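PDB 3G68: putative phosphosugar isomerase from Clostridium difficile, which is a putative double-SIS phosphosugar isomerase that may bind and isomerise a sugar phosphate. Local coordinates for residues Ile301-Asn306 with Thr311-Val316. Numbering follows the deposited sequence.
With EDO (1,2-ethanediol), chain I.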
ATOM      1  N   ILE B 301      -4.055  23.713 -34.052  1.00 15.23           N
ATOM      2  CA  ILE B 301      -4.977  23.260 -32.997  1.00 16.74           C
ATOM      3  C   ILE B 301      -5.427  21.851 -33.298  1.00 18.22           C
ATOM      4  O   ILE B 301      -5.774  21.538 -34.432  1.00 17.75           O
ATOM      5  CB  ILE B 301      -6.171  24.222 -32.747  1.00 17.03           C
ATOM      6  CG1 ILE B 301      -6.806  24.671 -34.074  1.00 19.74           C
ATOM      7  CG2 ILE B 301      -5.701  25.427 -31.859  1.00 14.51           C
ATOM      8  CD1 ILE B 301      -7.960  25.631 -33.913  1.00 19.26           C
ATOM      9  N   ASP B 302      -5.414  21.000 -32.281  1.00 18.95           N
ATOM     10  CA  ASP B 302      -5.747  19.601 -32.462  1.00 22.08           C
ATOM     11  C   ASP B 302      -7.246  19.373 -32.252  1.00 22.62           C
ATOM     12  O   ASP B 302      -7.713  19.118 -31.125  1.00 21.13           O
ATOM     13  CB  ASP B 302      -4.913  18.714 -31.536  1.00 24.26           C
ATOM     14  CG  ASP B 302      -5.216  17.247 -31.726  1.00 27.27           C
ATOM     15  OD1 ASP B 302      -5.692  16.876 -32.825  1.00 27.94           O
ATOM     16  OD2 ASP B 302      -4.994  16.482 -30.770  1.00 38.00           O
ATOM     17  N   ILE B 303      -7.956  19.485 -33.379  1.00 24.02           N
ATOM     18  CA  ILE B 303      -9.411  19.377 -33.499  1.00 25.71           C
ATOM     19  C   ILE B 303      -9.706  17.979 -34.034  1.00 26.78           C
ATOM     20  O   ILE B 303      -8.910  17.449 -34.823  1.00 28.48           O
ATOM     21  CB  ILE B 303      -9.916  20.463 -34.524  1.00 25.49           C
ATOM     22  CG1 ILE B 303      -9.677  21.866 -33.963  1.00 30.83           C
ATOM     23  CG2 ILE B 303     -11.404  20.331 -34.869  1.00 25.11           C
ATOM     24  CD1 ILE B 303     -10.039  22.980 -34.903  1.00 26.04           C
ATOM     25  N   THR B 304     -10.836  17.385 -33.625  1.00 26.55           N
ATOM     26  CA  THR B 304     -11.262  16.083 -34.143  1.00 25.49           C
ATOM     27  C   THR B 304     -11.271  16.026 -35.661  1.00 26.54           C
ATOM     28  O   THR B 304     -11.497  17.027 -36.337  1.00 27.04           O
ATOM     29  CB  THR B 304     -12.692  15.688 -33.737  1.00 26.48           C
ATOM     30  OG1 THR B 304     -13.017  14.428 -34.353  1.00 22.96           O
ATOM     31  CG2 THR B 304     -13.749  16.739 -34.197  1.00 20.71           C
ATOM     32  N   ASP B 305     -11.092  14.813 -36.162  1.00 26.98           N
ATOM     33  CA  ASP B 305     -11.092  14.507 -37.578  1.00 28.61           C
ATOM     34  C   ASP B 305     -12.556  14.438 -38.100  1.00 25.81           C
ATOM     35  O   ASP B 305     -12.801  14.516 -39.322  1.00 27.25           O
ATOM     36  CB  ASP B 305     -10.395  13.129 -37.777  1.00 30.57           C
ATOM     37  CG  ASP B 305      -9.543  13.070 -39.013  1.00 36.98           C
ATOM     38  OD1 ASP B 305      -8.754  14.019 -39.224  1.00 47.66           O
ATOM     39  OD2 ASP B 305      -9.611  12.052 -39.746  1.00 50.53           O
ATOM     40  N   ASN B 306     -13.509  14.287 -37.166  1.00 21.79           N
ATOM     41  CA  ASN B 306     -14.926  14.186 -37.482  1.00 19.50           C
ATOM     42  C   ASN B 306     -15.411  15.441 -38.225  1.00 18.29           C
ATOM     43  O   ASN B 306     -15.394  16.550 -37.659  1.00 16.99           O
ATOM     44  CB  ASN B 306     -15.743  13.942 -36.204  1.00 19.03           C
ATOM     45  CG  ASN B 306     -17.213  13.707 -36.480  1.00 19.36           C
ATOM     46  OD1 ASN B 306     -17.937  14.615 -36.905  1.00 14.44           O
ATOM     47  ND2 ASN B 306     -17.677  12.485 -36.209  1.00 19.81           N
ATOM     48  N   THR B 311     -17.141  21.394 -35.876  1.00  6.17           N
ATOM     49  CA  THR B 311     -17.865  22.656 -35.810  1.00  8.60           C
ATOM     50  C   THR B 311     -17.820  23.277 -34.396  1.00  7.42           C
ATOM     51  O   THR B 311     -17.956  24.462 -34.240  1.00  8.66           O
ATOM     52  CB  THR B 311     -19.337  22.521 -36.301  1.00  9.15           C
ATOM     53  OG1 THR B 311     -19.902  23.828 -36.501  1.00  9.11           O
ATOM     54  CG2 THR B 311     -20.184  21.725 -35.297  1.00  7.93           C
ATOM     55  N   PHE B 312     -17.640  22.474 -33.364  1.00  9.95           N
ATOM     56  CA  PHE B 312     -17.574  23.018 -31.997  1.00 10.13           C
ATOM     57  C   PHE B 312     -16.243  23.595 -31.592  1.00  9.51           C
ATOM     58  O   PHE B 312     -16.103  24.021 -30.448  1.00  9.96           O
ATOM     59  CB  PHE B 312     -18.053  21.975 -30.988  1.00  9.60           C
ATOM     60  CG  PHE B 312     -19.446  21.590 -31.225  1.00 12.60           C
ATOM     61  CD1 PHE B 312     -20.458  22.550 -31.103  1.00 14.42           C
ATOM     62  CD2 PHE B 312     -19.776  20.310 -31.668  1.00 12.06           C
ATOM     63  CE1 PHE B 312     -21.791  22.203 -31.387  1.00 13.70           C
ATOM     64  CE2 PHE B 312     -21.101  19.976 -31.929  1.00 11.75           C
ATOM     65  CZ  PHE B 312     -22.101  20.926 -31.786  1.00 11.75           C
ATOM     66  N   ASN B 313     -15.257  23.556 -32.492  1.00  8.90           N
ATOM     67  CA  ASN B 313     -13.963  24.144 -32.220  1.00 10.12           C
ATOM     68  C   ASN B 313     -13.391  25.074 -33.274  1.00 10.11           C
ATOM     69  O   ASN B 313     -12.644  25.963 -32.914  1.00  9.63           O
ATOM     70  CB  ASN B 313     -12.908  23.038 -32.083  1.00  9.40           C
ATOM     71  CG  ASN B 313     -13.198  22.029 -30.974  1.00 10.40           C
ATOM     72  OD1 ASN B 313     -12.723  20.907 -31.069  1.00 13.43           O
ATOM     73  ND2 ASN B 313     -13.931  22.419 -29.923  1.00  9.53           N
ATOM     74  N   PHE B 314     -13.713  24.881 -34.557  1.00  9.66           N
ATOM     75  CA  PHE B 314     -12.918  25.531 -35.620  1.00  9.89           C
ATOM     76  C   PHE B 314     -12.843  27.051 -35.637  1.00  8.81           C
ATOM     77  O   PHE B 314     -11.757  27.608 -35.850  1.00  8.21           O
ATOM     78  CB  PHE B 314     -13.289  25.041 -37.029  1.00 12.12           C
ATOM     79  CG  PHE B 314     -12.108  24.576 -37.798  1.00 10.54           C
ATOM     80  CD1 PHE B 314     -11.095  25.454 -38.139  1.00 12.97           C
ATOM     81  CD2 PHE B 314     -11.976  23.223 -38.129  1.00 14.90           C
ATOM     82  CE1 PHE B 314      -9.962  24.994 -38.848  1.00 14.15           C
ATOM     83  CE2 PHE B 314     -10.866  22.763 -38.786  1.00 15.95           C
ATOM     84  CZ  PHE B 314      -9.850  23.650 -39.138  1.00 14.61           C
ATOM     85  N   ILE B 315     -13.964  27.725 -35.406  1.00  8.66           N
ATOM     86  CA  ILE B 315     -13.982  29.176 -35.496  1.00  7.24           C
ATOM     87  C   ILE B 315     -13.765  29.911 -34.169  1.00  6.94           C
ATOM     88  O   ILE B 315     -13.799  31.141 -34.138  1.00  6.54           O
ATOM     89  CB  ILE B 315     -15.208  29.731 -36.270  1.00  9.06           C
ATOM     90  CG1 ILE B 315     -16.526  29.489 -35.562  1.00  6.32           C
ATOM     91  CG2 ILE B 315     -15.277  29.150 -37.677  1.00  5.50           C
ATOM     92  CD1 ILE B 315     -17.662  30.308 -36.217  1.00  8.64           C
ATOM     93  N   VAL B 316     -13.513  29.169 -33.087  1.00  7.36           N
ATOM     94  CA  VAL B 316     -13.164  29.793 -31.782  1.00  6.54           C
ATOM     95  C   VAL B 316     -12.118  30.915 -31.949  1.00  7.17           C
ATOM     96  O   VAL B 316     -12.326  32.013 -31.427  1.00  6.94           O
ATOM     97  CB  VAL B 316     -12.727  28.731 -30.728  1.00  5.84           C
ATOM     98  CG1 VAL B 316     -12.109  29.362 -29.476  1.00  5.55           C
ATOM     99  CG2 VAL B 316     -13.909  27.922 -30.328  1.00  4.29           C
TER
HETATM  100  C1  EDO I 353      -5.853  22.147 -28.639  1.00 22.70           C
HETATM  101  O1  EDO I 353      -5.093  21.760 -29.796  1.00 19.81           O
HETATM  102  C2  EDO I 353      -7.040  21.210 -28.451  1.00 30.60           C
HETATM  103  O2  EDO I 353      -6.689  19.846 -28.735  1.00 36.09           O
HETATM  104  O   HOH W   1     -12.278  18.362 -31.709  1.00 24.47           O
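Ile303 reaches across to Phe314 and Asn313, and it carries the apolar side of this buried contact. Its CD1 methyl sits over one face of the Phe314 ring, 3.9 Å from the ring centroid and 14° off the ring normal, a CH-pi contact displaced toward the rim where CD2 lies. The two side chains cross at about a right angle, and the methyl comes down on the face at a slant. Behind it, Ile303 CG1 packs 3.9 Å from Asn313 CB, the aliphatic part of an otherwise polar residue. Beta-branching suits the place: with CG1 beside the backbone N (chi1 -66°) and the chain extended beyond it, the CG1-CD1 arm reaches the ring while CG2 lies beside the Asn313 amide.

Both segments belong to the long connection from strand 299-300 to helix 316-324 in the second of two five-stranded parallel sheets of order 2-1-3-4-5, the alpha/beta arrangement of a double-SIS protein. Asn313 opens a type I beta turn that ends at Val316, the first residue of that helix.

Polar linkage across the contact runs through water. One molecule accepts from Thr304 N at 2.6 Å and donates to Asn313 OD1 at 2.7 Å. An amide suits this place because its other end donates: Asn313 ND2 binds Ala183 O, with a weak, bent bond back to Phe312 O. Within 301-306, Thr304 OG1 takes a nearly straight bond from Asn306 N at 2.9 Å, forming an ST turn.

An ethanediol, probably from the crystallisation liquor, grips the Asp302 backbone, accepting from Asp302 N at O1 and donating from O2 to Asp302 O.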